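Local coordinates for diaminopimelate decarboxylase (Aquifex aeolicus, PDB 2P3E), which probably decarboxylates meso-diaminopimelate to L-lysine with the help of pyridoxal 5'-phosphate, the final step of lysine synthesis by the diaminopimelate pathway, at residues B[291-296]-B[308-313]; B[304-309]-B[342-347]; B[314-319]-B[372-377]; B[347-352]-B[383-388]; B[390-395]-B[405-410]. One frame throughout, in Å; residues are numbered along the deposited sequence.

In the fold
Contacts 1, 2 and 5 belong to one mixed beta sheet. Strand 304-309 pairs with 289-301 in contact 1 and with 338-344 in contact 2; the centres of contacts 1 and 2 lie about 8 Å apart. Contact 5 lies at the end of the 392-397/400-405 hairpin, its centre about 15 Å from that of contact 1. Contacts 3 and 4, centres about 14 Å apart, join loops and a short helix that follow the sheet strands. Along the chain, contact 1 closes before contacts 3, 4 and 5 open, whereas contact 3 alternates with contacts 2 and 4. All five touch the second subunit, and contacts 3 and 4 carry probable substrate-binding residues, so likely pocket loops lie near the dimer interface.

Contact 1: residues B[291-296]-B[308-313]; sequences LITQVQ and IVDAGM
The beta hairpin of strands 289-301 and 304-309 is joined here by Asp310, whose carboxylate reaches back from the end of one strand to Thr293 and Gln294 on the other. Chi1 of Asp310 (61°) sets CG between the backbone N and the carbonyl carbon; OD1 then serves two donors. Thr293 OG1 donates to Asp310 OD1 over 2.7 Å, nearly along the C-O axis, and the backbone N of Gln294 meets the same Asp310 OD1 at 2.9 Å from 52° out of the carboxylate plane. OD2 has its own partner, the hydroxyl of Thr34. An alanine in place of Asp310 would probably leave the Thr293 hydroxyl and the Gln294 N-H without their shared acceptor and the Thr34 hydroxyl without its mate. Further along, Val295 and Val309 form an antiparallel non-hydrogen-bonded pair with CA atoms 4.3 Å apart. Beyond it the strands close again through Gln296 N and Ile308 O, 2.7 Å apart and nearly straight. The Gln296 side chain bends back so that NE2 donates to both Gln294 O (3.0 Å) and Gln294 OE1 (3.2 Å), its amide lying almost parallel, within 10°, to the Asp310 carboxylate. Val109 of the second subunit packs on Ile308. At the end farther from the hairpin turn, Leu291 CD2 packs 4.1 Å from Ala311 CB.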
# COMPACT_ATOMS: atom_id res chain seq x y z
N LEU B 291 -6.63 4.10 -15.26
CA LEU B 291 -5.45 3.26 -15.23
C LEU B 291 -5.48 2.33 -16.44
O LEU B 291 -6.43 1.56 -16.62
CB LEU B 291 -5.38 2.46 -13.92
CG LEU B 291 -4.25 1.43 -13.75
CD1 LEU B 291 -2.87 2.08 -13.84
CD2 LEU B 291 -4.42 0.70 -12.40
N ILE B 292 -4.42 2.40 -17.25
CA ILE B 292 -4.30 1.54 -18.43
C ILE B 292 -3.37 0.39 -18.11
O ILE B 292 -2.28 0.59 -17.55
CB ILE B 292 -3.73 2.28 -19.68
CG1 ILE B 292 -4.49 3.59 -19.95
CG2 ILE B 292 -3.74 1.34 -20.93
CD1 ILE B 292 -6.03 3.46 -20.06
N THR B 293 -3.81 -0.81 -18.46
CA THR B 293 -3.05 -2.01 -18.17
C THR B 293 -3.08 -2.95 -19.37
O THR B 293 -4.04 -2.97 -20.11
CB THR B 293 -3.56 -2.70 -16.86
OG1 THR B 293 -2.75 -3.85 -16.57
CG2 THR B 293 -5.04 -3.13 -16.96
N GLN B 294 -2.01 -3.72 -19.55
CA GLN B 294 -1.92 -4.67 -20.67
C GLN B 294 -2.13 -6.11 -20.20
O GLN B 294 -1.57 -6.54 -19.18
CB GLN B 294 -0.57 -4.51 -21.38
CG GLN B 294 -0.42 -5.37 -22.63
CD GLN B 294 0.98 -5.31 -23.18
OE1 GLN B 294 1.97 -5.53 -22.47
NE2 GLN B 294 1.09 -5.00 -24.47
N VAL B 295 -2.94 -6.84 -20.95
CA VAL B 295 -3.19 -8.26 -20.72
C VAL B 295 -1.92 -9.07 -21.02
O VAL B 295 -1.33 -8.94 -22.10
CB VAL B 295 -4.38 -8.79 -21.58
CG1 VAL B 295 -4.57 -10.30 -21.35
CG2 VAL B 295 -5.68 -8.01 -21.26
N GLN B 296 -1.49 -9.87 -20.05
CA GLN B 296 -0.29 -10.69 -20.14
C GLN B 296 -0.66 -12.13 -20.45
O GLN B 296 -0.10 -12.72 -21.37
CB GLN B 296 0.52 -10.61 -18.84
CG GLN B 296 0.96 -9.20 -18.46
CD GLN B 296 1.70 -8.48 -19.57
OE1 GLN B 296 2.72 -8.96 -20.07
NE2 GLN B 296 1.19 -7.32 -19.97
N ILE B 308 -5.07 -12.07 -16.80
CA ILE B 308 -3.93 -11.62 -15.99
C ILE B 308 -3.29 -10.42 -16.66
O ILE B 308 -2.90 -10.50 -17.83
CB ILE B 308 -2.90 -12.77 -15.77
CG1 ILE B 308 -3.60 -13.97 -15.11
CG2 ILE B 308 -1.69 -12.28 -14.93
CD1 ILE B 308 -2.83 -15.30 -15.18
N VAL B 309 -3.21 -9.31 -15.93
CA VAL B 309 -2.72 -8.04 -16.47
C VAL B 309 -1.46 -7.57 -15.75
O VAL B 309 -1.05 -8.22 -14.78
CB VAL B 309 -3.84 -6.93 -16.45
CG1 VAL B 309 -5.01 -7.34 -17.34
CG2 VAL B 309 -4.31 -6.64 -15.00
N ASP B 310 -0.86 -6.47 -16.21
CA ASP B 310 0.42 -6.02 -15.63
C ASP B 310 0.27 -5.03 -14.48
O ASP B 310 1.26 -4.65 -13.85
CB ASP B 310 1.41 -5.54 -16.71
CG ASP B 310 0.92 -4.33 -17.52
OD1 ASP B 310 -0.16 -3.76 -17.26
OD2 ASP B 310 1.66 -3.94 -18.45
N ALA B 311 -0.96 -4.63 -14.19
CA ALA B 311 -1.25 -3.75 -13.07
C ALA B 311 -1.92 -4.55 -11.98
O ALA B 311 -2.79 -5.39 -12.25
CB ALA B 311 -2.15 -2.58 -13.48
N GLY B 312 -1.53 -4.28 -10.75
CA GLY B 312 -2.13 -5.00 -9.62
C GLY B 312 -2.41 -4.11 -8.43
O GLY B 312 -2.49 -2.87 -8.55
N MET B 313 -2.57 -4.75 -7.27
CA MET B 313 -2.89 -4.04 -6.04
C MET B 313 -1.79 -3.04 -5.66
O MET B 313 -2.03 -2.11 -4.88
CB MET B 313 -3.16 -5.03 -4.90
CG MET B 313 -1.92 -5.81 -4.46
SD MET B 313 -2.32 -7.06 -3.21
CE MET B 313 -2.81 -6.05 -1.79

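Contact 2: residues B[304-309]-B[342-347]; sequences KHFIIV and DIVGPI
Lys304 and Asp342 meet at one end of this contact, Lys304 NZ lying 3.3 Å from Asp342 OD2 in a salt bridge; water 1 donates to Asp342 OD1 and receives a weak bond from NZ. The Phe306 side chain runs beside that of Asp342 in the same direction, its ring plane 86° from the carboxylate and CE1 3.5 Å from OD2. Val344 CG1 touches the edge of that ring, while Val344 CG2 packs 3.7 Å from Ile308 CG1. Outside this shell, Asp342 OD1 takes the backbone N-H of Asp357, and Lys175 of the second subunit covers Phe306 and Val344. An alanine in place of Asp342 would probably leave the Lys304 ammonium and the Asp357 N-H without this partner. What sets these neighbours side by side is the backbone ladder: Ile307 N to Asp342 O at 2.9 Å, Val344 N to Ile307 O at 3.0 Å, and Val309 N to Val344 O at 2.9 Å. With N-to-C directions 25° apart and Phe306, Ile307 and Ile308 facing Asp342, Ile343 and Val344, this is a parallel pairing within the mixed sheet of the beta domain that accompanies the barrel in fold type III decarboxylases.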
# COMPACT_ATOMS: atom_id res chain seq x y z
N LYS B 304 -13.66 -20.97 -13.95
CA LYS B 304 -13.27 -19.55 -13.93
C LYS B 304 -12.35 -19.16 -15.07
O LYS B 304 -11.45 -19.93 -15.45
CB LYS B 304 -12.63 -19.17 -12.59
CG LYS B 304 -13.56 -19.22 -11.40
CD LYS B 304 -12.81 -18.99 -10.09
CE LYS B 304 -12.62 -17.52 -9.78
NZ LYS B 304 -13.93 -16.79 -9.81
N HIS B 305 -12.58 -17.97 -15.62
CA HIS B 305 -11.71 -17.36 -16.60
C HIS B 305 -10.91 -16.26 -15.89
O HIS B 305 -11.49 -15.38 -15.26
CB HIS B 305 -12.51 -16.80 -17.78
CG HIS B 305 -11.67 -16.27 -18.91
ND1 HIS B 305 -10.65 -17.01 -19.49
CD2 HIS B 305 -11.71 -15.09 -19.58
CE1 HIS B 305 -10.10 -16.30 -20.46
NE2 HIS B 305 -10.73 -15.14 -20.55
N PHE B 306 -9.58 -16.34 -15.97
CA PHE B 306 -8.70 -15.31 -15.45
C PHE B 306 -8.08 -14.54 -16.61
O PHE B 306 -7.59 -15.13 -17.59
CB PHE B 306 -7.61 -15.91 -14.55
CG PHE B 306 -8.14 -16.59 -13.31
CD1 PHE B 306 -8.29 -15.88 -12.12
CD2 PHE B 306 -8.48 -17.94 -13.33
CE1 PHE B 306 -8.78 -16.50 -10.97
CE2 PHE B 306 -8.97 -18.57 -12.18
CZ PHE B 306 -9.11 -17.84 -11.00
N ILE B 307 -8.10 -13.21 -16.49
CA ILE B 307 -7.42 -12.30 -17.39
C ILE B 307 -6.31 -11.66 -16.54
O ILE B 307 -6.59 -10.84 -15.66
CB ILE B 307 -8.38 -11.23 -17.95
CG1 ILE B 307 -9.52 -11.89 -18.76
CG2 ILE B 307 -7.63 -10.18 -18.77
CD1 ILE B 307 -10.58 -10.93 -19.27
N ILE B 308 -5.07 -12.07 -16.80
CA ILE B 308 -3.93 -11.62 -15.99
C ILE B 308 -3.29 -10.42 -16.66
O ILE B 308 -2.90 -10.50 -17.83
CB ILE B 308 -2.90 -12.77 -15.77
CG1 ILE B 308 -3.60 -13.97 -15.11
CG2 ILE B 308 -1.69 -12.28 -14.93
CD1 ILE B 308 -2.83 -15.30 -15.18
N VAL B 309 -3.21 -9.31 -15.93
CA VAL B 309 -2.72 -8.04 -16.47
C VAL B 309 -1.46 -7.57 -15.75
O VAL B 309 -1.05 -8.22 -14.78
CB VAL B 309 -3.84 -6.93 -16.45
CG1 VAL B 309 -5.01 -7.34 -17.34
CG2 VAL B 309 -4.31 -6.64 -15.00
N ASP B 342 -12.27 -13.08 -13.75
CA ASP B 342 -11.49 -12.39 -12.73
C ASP B 342 -10.34 -11.67 -13.43
O ASP B 342 -9.57 -12.28 -14.18
CB ASP B 342 -10.90 -13.38 -11.73
CG ASP B 342 -11.93 -13.93 -10.75
OD1 ASP B 342 -13.15 -13.64 -10.86
OD2 ASP B 342 -11.48 -14.63 -9.83
N ILE B 343 -10.23 -10.36 -13.19
CA ILE B 343 -9.17 -9.57 -13.82
C ILE B 343 -8.16 -9.35 -12.71
O ILE B 343 -8.44 -8.66 -11.74
CB ILE B 343 -9.71 -8.25 -14.40
CG1 ILE B 343 -10.76 -8.56 -15.47
CG2 ILE B 343 -8.53 -7.38 -14.99
CD1 ILE B 343 -11.60 -7.36 -15.85
N VAL B 344 -7.01 -10.00 -12.84
CA VAL B 344 -6.09 -10.11 -11.72
C VAL B 344 -4.69 -9.60 -12.12
O VAL B 344 -4.34 -9.63 -13.30
CB VAL B 344 -6.01 -11.58 -11.22
CG1 VAL B 344 -7.39 -12.06 -10.72
CG2 VAL B 344 -5.49 -12.50 -12.34
N GLY B 345 -3.91 -9.17 -11.14
CA GLY B 345 -2.63 -8.54 -11.44
C GLY B 345 -1.45 -9.47 -11.27
O GLY B 345 -1.62 -10.68 -11.12
N PRO B 346 -0.23 -8.89 -11.29
CA PRO B 346 1.04 -9.61 -11.24
C PRO B 346 1.48 -10.01 -9.82
O PRO B 346 2.36 -10.86 -9.66
CB PRO B 346 2.02 -8.60 -11.85
CG PRO B 346 1.48 -7.28 -11.42
CD PRO B 346 -0.03 -7.43 -11.36
N ILE B 347 0.88 -9.39 -8.80
CA ILE B 347 1.35 -9.56 -7.42
C ILE B 347 1.09 -10.98 -6.91
O ILE B 347 0.04 -11.59 -7.21
CB ILE B 347 0.70 -8.53 -6.44
CG1 ILE B 347 1.05 -7.07 -6.83
CG2 ILE B 347 1.05 -8.88 -4.97
CD1 ILE B 347 2.53 -6.68 -6.65
O HOH W 1 -14.66 -15.00 -12.64
O HOH W 2 -14.17 -14.74 -8.54

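Contact 3: residues B[314-319]-B[372-377]; sequences NDLIRP and LSAGAY
Arg318 and Tyr377, both probable substrate-binding residues of the active-site pocket, cross with guanidinium and phenol ring planes 46° apart. They are not stacked: the approach is made by aliphatic parts and backbone. Arg318, in the short helix 318-322, has CG beside its backbone N (chi1 -58°), which carries CG to 3.5 Å from Tyr377 O. Arg318 CD lies 3.6 Å from Tyr377 O and 4.2 Å from Tyr377 CB. The carbonyl is buried here and has no polar partner in the model, so methylenes are what cover it. Beyond CD the arginine chain bends at chi3 (71°), and the guanidinium comes close to that of Arg282, two like charges close together, both on residues that probably bind substrate. The phenol ring of Tyr377 extends to the far side and touches Lys65, the likely cofactor lysine, which carries no cofactor here; it also packs on Tyr385 of the second subunit. Two residues before the arginine, Leu316 CD1 lies 4.2 Å from Tyr377 O, and Leu316 CD2 packs on Ala374 CB at 4.3 Å.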
# COMPACT_ATOMS: atom_id res chain seq x y z
N ASN B 314 -0.60 -3.26 -6.20
CA ASN B 314 0.53 -2.34 -6.05
C ASN B 314 0.29 -1.02 -6.76
O ASN B 314 0.88 -0.01 -6.38
CB ASN B 314 1.81 -2.98 -6.62
CG ASN B 314 1.69 -3.33 -8.11
OD1 ASN B 314 0.81 -4.10 -8.53
ND2 ASN B 314 2.59 -2.78 -8.91
N ASP B 315 -0.56 -1.05 -7.79
CA ASP B 315 -0.88 0.15 -8.61
C ASP B 315 -2.20 0.77 -8.18
O ASP B 315 -2.31 2.00 -8.07
CB ASP B 315 -0.96 -0.22 -10.10
CG ASP B 315 0.37 -0.74 -10.64
OD1 ASP B 315 1.35 0.04 -10.70
OD2 ASP B 315 0.42 -1.93 -11.02
N LEU B 316 -3.20 -0.08 -7.93
CA LEU B 316 -4.53 0.37 -7.51
C LEU B 316 -5.02 -0.62 -6.49
O LEU B 316 -5.33 -1.77 -6.83
CB LEU B 316 -5.51 0.44 -8.70
CG LEU B 316 -6.98 0.82 -8.41
CD1 LEU B 316 -7.12 2.18 -7.72
CD2 LEU B 316 -7.82 0.80 -9.70
N ILE B 317 -5.08 -0.18 -5.24
CA ILE B 317 -5.32 -1.10 -4.13
C ILE B 317 -6.80 -1.26 -3.76
O ILE B 317 -7.16 -2.16 -3.02
CB ILE B 317 -4.49 -0.66 -2.89
CG1 ILE B 317 -4.21 -1.86 -1.96
CG2 ILE B 317 -5.16 0.54 -2.19
CD1 ILE B 317 -3.11 -1.54 -0.87
N ARG B 318 -7.66 -0.37 -4.27
CA ARG B 318 -9.04 -0.28 -3.78
C ARG B 318 -9.85 -1.60 -3.94
O ARG B 318 -10.52 -2.00 -2.98
CB ARG B 318 -9.77 0.93 -4.39
CG ARG B 318 -9.07 2.29 -4.10
CD ARG B 318 -9.94 3.48 -4.53
NE ARG B 318 -11.09 3.65 -3.65
CZ ARG B 318 -12.35 3.38 -3.98
NH1 ARG B 318 -12.66 2.93 -5.19
NH2 ARG B 318 -13.31 3.57 -3.09
N PRO B 319 -9.82 -2.24 -5.14
CA PRO B 319 -10.53 -3.53 -5.26
C PRO B 319 -10.08 -4.56 -4.21
O PRO B 319 -10.92 -5.13 -3.51
CB PRO B 319 -10.16 -4.00 -6.67
CG PRO B 319 -9.96 -2.70 -7.42
CD PRO B 319 -9.22 -1.85 -6.43
N LEU B 372 -11.49 2.55 -14.83
CA LEU B 372 -12.00 3.92 -14.66
C LEU B 372 -11.95 4.36 -13.20
O LEU B 372 -11.74 3.52 -12.32
CB LEU B 372 -13.42 4.06 -15.22
CG LEU B 372 -13.65 3.67 -16.69
CD1 LEU B 372 -15.09 4.03 -17.08
CD2 LEU B 372 -12.63 4.32 -17.63
N SER B 373 -12.13 5.67 -12.97
CA SER B 373 -12.35 6.20 -11.61
C SER B 373 -11.13 5.98 -10.72
O SER B 373 -11.25 5.74 -9.52
CB SER B 373 -13.60 5.56 -10.97
OG SER B 373 -14.66 5.41 -11.91
N ALA B 374 -9.95 6.11 -11.32
CA ALA B 374 -8.70 5.76 -10.64
C ALA B 374 -7.83 6.96 -10.26
O ALA B 374 -6.68 6.77 -9.84
CB ALA B 374 -7.92 4.74 -11.47
N GLY B 375 -8.39 8.16 -10.36
CA GLY B 375 -7.63 9.41 -10.16
C GLY B 375 -7.45 9.82 -8.71
O GLY B 375 -6.58 10.65 -8.39
N ALA B 376 -8.26 9.23 -7.83
CA ALA B 376 -8.26 9.54 -6.40
C ALA B 376 -8.03 8.27 -5.61
O ALA B 376 -8.68 7.24 -5.88
CB ALA B 376 -9.58 10.21 -5.99
N TYR B 377 -7.11 8.33 -4.64
CA TYR B 377 -6.74 7.13 -3.84
C TYR B 377 -6.30 5.96 -4.74
O TYR B 377 -6.59 4.79 -4.47
CB TYR B 377 -7.92 6.75 -2.91
CG TYR B 377 -8.44 7.97 -2.18
CD1 TYR B 377 -7.70 8.55 -1.14
CD2 TYR B 377 -9.63 8.58 -2.56
CE1 TYR B 377 -8.16 9.70 -0.47
CE2 TYR B 377 -10.10 9.74 -1.90
CZ TYR B 377 -9.35 10.28 -0.87
OH TYR B 377 -9.81 11.41 -0.22

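Contact 4: residues B[347-352]-B[383-388]; sequences ICETGD and SHYNMR
Ile347 touches Tyr385, Asn386 and Arg388 with different branches of its side chain. Ile347 CG2, anti to the backbone N, lies 3.6 Å from Tyr385 CE2, whereas Ile347 CD1, folded by chi2 (-68°), reaches Tyr385 O at 3.5 Å and Arg388 CD at 3.6 Å. Asn386 divides its amide: OD1 accepts Cys348 N at 3.0 Å, nearly straight and in the carbonyl plane, and ND2 sits 3.4 Å above the centre of the Tyr385 ring. Both segments are irregular loops of the beta domain, the first folding through an inverse gamma turn centred on Cys348 and a type I turn from Glu349 to Asp352, and both lie against the second subunit, in keeping with the active sites at the dimer interface of this family. Within the first loop Asp352 OD2 accepts Ile347 N at 2.7 Å and also pairs with Lys175 of the second subunit. Glu349, a probable substrate-binding residue, bends at chi2 (-79°), which swings CD toward the phenol. Tyr385 OH donates to Glu349 OE2 over 2.7 Å, entering from 43° out of the carboxylate plane. Water 3 ties the same loops together, donating to Tyr385 OH and Cys348 O and accepting from Asn386 ND2.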
# COMPACT_ATOMS: atom_id res chain seq x y z
N ILE B 347 0.88 -9.39 -8.80
CA ILE B 347 1.35 -9.56 -7.42
C ILE B 347 1.09 -10.98 -6.91
O ILE B 347 0.04 -11.59 -7.21
CB ILE B 347 0.70 -8.53 -6.44
CG1 ILE B 347 1.05 -7.07 -6.83
CG2 ILE B 347 1.05 -8.88 -4.97
CD1 ILE B 347 2.53 -6.68 -6.65
N CYS B 348 2.04 -11.49 -6.12
CA CYS B 348 1.92 -12.83 -5.56
C CYS B 348 1.07 -12.83 -4.27
O CYS B 348 1.58 -13.01 -3.14
CB CYS B 348 3.32 -13.44 -5.34
SG CYS B 348 3.28 -15.24 -5.40
N GLU B 349 -0.22 -12.57 -4.46
CA GLU B 349 -1.24 -12.64 -3.42
C GLU B 349 -2.52 -13.13 -4.09
O GLU B 349 -2.83 -12.74 -5.20
CB GLU B 349 -1.55 -11.25 -2.82
CG GLU B 349 -0.42 -10.60 -2.04
CD GLU B 349 -0.27 -11.16 -0.62
OE1 GLU B 349 -0.90 -12.19 -0.28
OE2 GLU B 349 0.49 -10.54 0.16
N THR B 350 -3.27 -13.98 -3.39
CA THR B 350 -4.61 -14.40 -3.84
C THR B 350 -5.52 -13.18 -3.94
O THR B 350 -6.35 -13.10 -4.85
CB THR B 350 -5.19 -15.48 -2.89
OG1 THR B 350 -4.31 -16.61 -2.88
CG2 THR B 350 -6.57 -15.94 -3.37
N GLY B 351 -5.28 -12.21 -3.07
CA GLY B 351 -6.10 -10.99 -3.01
C GLY B 351 -5.73 -9.90 -3.99
O GLY B 351 -6.31 -8.83 -3.95
N ASP B 352 -4.75 -10.14 -4.86
CA ASP B 352 -4.36 -9.18 -5.89
C ASP B 352 -5.25 -9.27 -7.15
O ASP B 352 -4.94 -9.99 -8.11
CB ASP B 352 -2.91 -9.36 -6.30
CG ASP B 352 -2.52 -8.46 -7.51
OD1 ASP B 352 -2.95 -7.29 -7.58
OD2 ASP B 352 -1.79 -8.94 -8.39
N SER B 383 2.35 1.13 -4.03
CA SER B 383 3.54 0.71 -3.28
C SER B 383 4.56 0.05 -4.22
O SER B 383 4.39 0.06 -5.47
CB SER B 383 3.15 -0.27 -2.16
OG SER B 383 2.79 -1.53 -2.72
N HIS B 384 5.61 -0.51 -3.62
CA HIS B 384 6.65 -1.24 -4.34
C HIS B 384 6.65 -2.72 -4.02
O HIS B 384 7.63 -3.42 -4.25
CB HIS B 384 8.04 -0.66 -4.03
CG HIS B 384 8.22 0.73 -4.56
ND1 HIS B 384 8.68 1.77 -3.78
CD2 HIS B 384 7.96 1.26 -5.78
CE1 HIS B 384 8.73 2.88 -4.51
NE2 HIS B 384 8.28 2.59 -5.72
N TYR B 385 5.52 -3.21 -3.51
CA TYR B 385 5.39 -4.62 -3.18
C TYR B 385 5.83 -5.50 -4.35
O TYR B 385 5.50 -5.21 -5.51
CB TYR B 385 3.94 -4.90 -2.72
CG TYR B 385 3.74 -6.24 -2.09
CD1 TYR B 385 4.73 -6.82 -1.28
CD2 TYR B 385 2.53 -6.95 -2.28
CE1 TYR B 385 4.54 -8.08 -0.70
CE2 TYR B 385 2.33 -8.19 -1.69
CZ TYR B 385 3.34 -8.75 -0.91
OH TYR B 385 3.11 -9.99 -0.34
N ASN B 386 6.61 -6.54 -4.05
CA ASN B 386 7.19 -7.43 -5.05
C ASN B 386 8.25 -6.72 -5.91
O ASN B 386 8.54 -7.15 -7.03
CB ASN B 386 6.10 -8.06 -5.95
CG ASN B 386 5.20 -9.09 -5.21
OD1 ASN B 386 4.39 -9.72 -5.85
ND2 ASN B 386 5.37 -9.25 -3.89
N MET B 387 8.83 -5.63 -5.39
CA MET B 387 9.87 -4.88 -6.11
C MET B 387 9.36 -4.40 -7.47
O MET B 387 10.09 -4.43 -8.47
CB MET B 387 11.16 -5.74 -6.25
CG MET B 387 12.10 -5.65 -5.07
SD MET B 387 12.82 -3.98 -4.86
CE MET B 387 13.79 -3.86 -6.37
N ARG B 388 8.11 -3.94 -7.51
CA ARG B 388 7.51 -3.45 -8.74
C ARG B 388 7.57 -1.94 -8.80
O ARG B 388 6.98 -1.26 -7.97
CB ARG B 388 6.06 -3.94 -8.86
CG ARG B 388 5.95 -5.47 -8.88
CD ARG B 388 4.62 -5.99 -9.44
NE ARG B 388 4.67 -6.06 -10.91
CZ ARG B 388 5.18 -7.07 -11.64
NH1 ARG B 388 5.67 -8.19 -11.10
NH2 ARG B 388 5.17 -6.94 -12.98
O HOH W 3 3.92 -11.46 -2.30

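Contact 5: residues B[390-395]-B[405-410]; sequences RAAEVL and RKRENY
The antiparallel hairpin of strands 392-397 and 400-405 ends in a salt-bridge network of Arg390, Arg405 and Glu408. Glu408 OE2 gathers three N-H groups. Arg390 NE at 2.8 Å and Arg390 NH2 at 3.1 Å both meet Glu408 OE2 on its syn side and in the guanidinium plane. Arg405 NH2 reaches Glu408 OE2 on the anti lone pair, at 2.7 Å. A bend at chi3 of Arg390 (-68°) sets NE for this side-on grip. The shared carboxylate probably offsets the repulsion between Arg390 NH2 and Arg405 NH2, which lie 3.3 Å apart, their guanidinium planes at 87°. Among the backbone bonds, Glu393 N donates to Arg405 O over 2.9 Å and Arg405 N returns a bond to Glu393 O. Glu408 OE1 accepts the backbone N of Arg390, which comes from well above the carboxylate plane, and also meets His384 NE2. Water 5 bridges the segments, donating to Ala391 O and Lys406 O and accepting from Arg405 NE. Outside the two segments, Arg405 NH1 bonds to Ile413 O of the second subunit. Van der Waals contacts complete it: Glu393 OE1 lies 3.4 Å from Arg405 CB, while its carboxylate bonds to Tyr39 and Asn69. Arg407, held by the carbonyls of Pro35 and Phe32, lays one guanidinium face across the chain, with Ala392 N, which has no polar partner in the model, 3.6 Å above that plane.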
# COMPACT_ATOMS: atom_id res chain seq x y z
N ARG B 390 6.58 1.75 -9.77
CA ARG B 390 5.27 2.33 -9.98
C ARG B 390 5.11 2.93 -11.38
O ARG B 390 6.10 3.17 -12.10
CB ARG B 390 4.93 3.36 -8.90
CG ARG B 390 4.84 2.73 -7.49
CD ARG B 390 4.49 3.75 -6.41
NE ARG B 390 5.58 4.72 -6.19
CZ ARG B 390 5.76 5.40 -5.06
NH1 ARG B 390 4.92 5.22 -4.04
NH2 ARG B 390 6.77 6.26 -4.95
N ALA B 391 3.86 3.15 -11.76
CA ALA B 391 3.47 3.52 -13.11
C ALA B 391 3.92 4.92 -13.47
O ALA B 391 4.05 5.79 -12.59
CB ALA B 391 1.95 3.43 -13.23
N ALA B 392 4.09 5.16 -14.78
CA ALA B 392 4.19 6.53 -15.30
C ALA B 392 2.81 7.20 -15.15
O ALA B 392 1.78 6.52 -15.10
CB ALA B 392 4.61 6.53 -16.77
N GLU B 393 2.81 8.53 -15.05
CA GLU B 393 1.59 9.32 -15.06
C GLU B 393 1.65 10.37 -16.19
O GLU B 393 2.62 11.09 -16.33
CB GLU B 393 1.41 10.03 -13.72
CG GLU B 393 1.12 9.09 -12.52
CD GLU B 393 0.88 9.88 -11.22
OE1 GLU B 393 1.81 10.59 -10.74
OE2 GLU B 393 -0.23 9.79 -10.66
N VAL B 394 0.58 10.47 -16.97
CA VAL B 394 0.52 11.45 -18.07
C VAL B 394 -0.74 12.28 -17.92
O VAL B 394 -1.75 11.80 -17.41
CB VAL B 394 0.56 10.76 -19.47
CG1 VAL B 394 1.90 10.06 -19.69
CG2 VAL B 394 -0.56 9.76 -19.61
N LEU B 395 -0.66 13.53 -18.35
CA LEU B 395 -1.77 14.48 -18.28
C LEU B 395 -2.12 14.94 -19.71
O LEU B 395 -1.27 15.51 -20.42
CB LEU B 395 -1.38 15.69 -17.44
CG LEU B 395 -2.38 16.86 -17.31
CD1 LEU B 395 -3.58 16.45 -16.48
CD2 LEU B 395 -1.67 18.05 -16.68
N ARG B 405 4.74 12.21 -14.34
CA ARG B 405 5.61 11.38 -13.50
C ARG B 405 6.26 10.31 -14.36
O ARG B 405 5.56 9.53 -15.01
CB ARG B 405 4.83 10.72 -12.34
CG ARG B 405 5.78 10.09 -11.31
CD ARG B 405 5.05 9.37 -10.17
NE ARG B 405 6.02 8.65 -9.33
CZ ARG B 405 6.51 9.10 -8.17
NH1 ARG B 405 6.11 10.26 -7.67
NH2 ARG B 405 7.36 8.34 -7.49
N LYS B 406 7.59 10.28 -14.38
CA LYS B 406 8.32 9.23 -15.11
C LYS B 406 8.06 7.90 -14.43
O LYS B 406 7.86 7.84 -13.20
CB LYS B 406 9.82 9.50 -15.11
CG LYS B 406 10.26 10.79 -15.88
CD LYS B 406 11.79 11.03 -15.71
CE LYS B 406 12.17 11.36 -14.24
NZ LYS B 406 13.55 11.97 -14.08
N ARG B 407 8.05 6.83 -15.22
CA ARG B 407 8.05 5.49 -14.68
C ARG B 407 9.32 5.29 -13.85
O ARG B 407 10.42 5.67 -14.27
CB ARG B 407 7.99 4.46 -15.81
CG ARG B 407 7.76 3.01 -15.35
CD ARG B 407 7.58 2.09 -16.57
NE ARG B 407 6.50 2.59 -17.41
CZ ARG B 407 5.19 2.41 -17.18
NH1 ARG B 407 4.78 1.72 -16.11
NH2 ARG B 407 4.30 2.95 -18.00
N GLU B 408 9.15 4.69 -12.68
CA GLU B 408 10.27 4.35 -11.81
C GLU B 408 11.04 3.17 -12.40
O GLU B 408 10.53 2.44 -13.24
CB GLU B 408 9.74 3.99 -10.41
CG GLU B 408 9.09 5.17 -9.71
CD GLU B 408 8.26 4.76 -8.51
OE1 GLU B 408 8.27 3.57 -8.15
OE2 GLU B 408 7.64 5.64 -7.89
N ASN B 409 12.27 3.00 -11.94
CA ASN B 409 13.04 1.80 -12.20
C ASN B 409 13.42 1.14 -10.89
O ASN B 409 13.12 1.66 -9.82
CB ASN B 409 14.26 2.14 -13.08
CG ASN B 409 15.17 3.19 -12.45
OD1 ASN B 409 15.21 3.39 -11.23
ND2 ASN B 409 15.94 3.86 -13.31
N TYR B 410 14.05 -0.04 -10.95
CA TYR B 410 14.43 -0.78 -9.74
C TYR B 410 15.36 0.02 -8.82
O TYR B 410 15.24 -0.05 -7.59
CB TYR B 410 15.08 -2.12 -10.10
CG TYR B 410 14.27 -2.98 -11.04
CD1 TYR B 410 12.87 -3.07 -10.92
CD2 TYR B 410 14.90 -3.73 -12.03
CE1 TYR B 410 12.13 -3.87 -11.80
CE2 TYR B 410 14.17 -4.53 -12.90
CZ TYR B 410 12.78 -4.59 -12.77
OH TYR B 410 12.06 -5.39 -13.63
O HOH W 4 5.97 0.32 -13.90
O HOH W 5 6.45 6.56 -11.24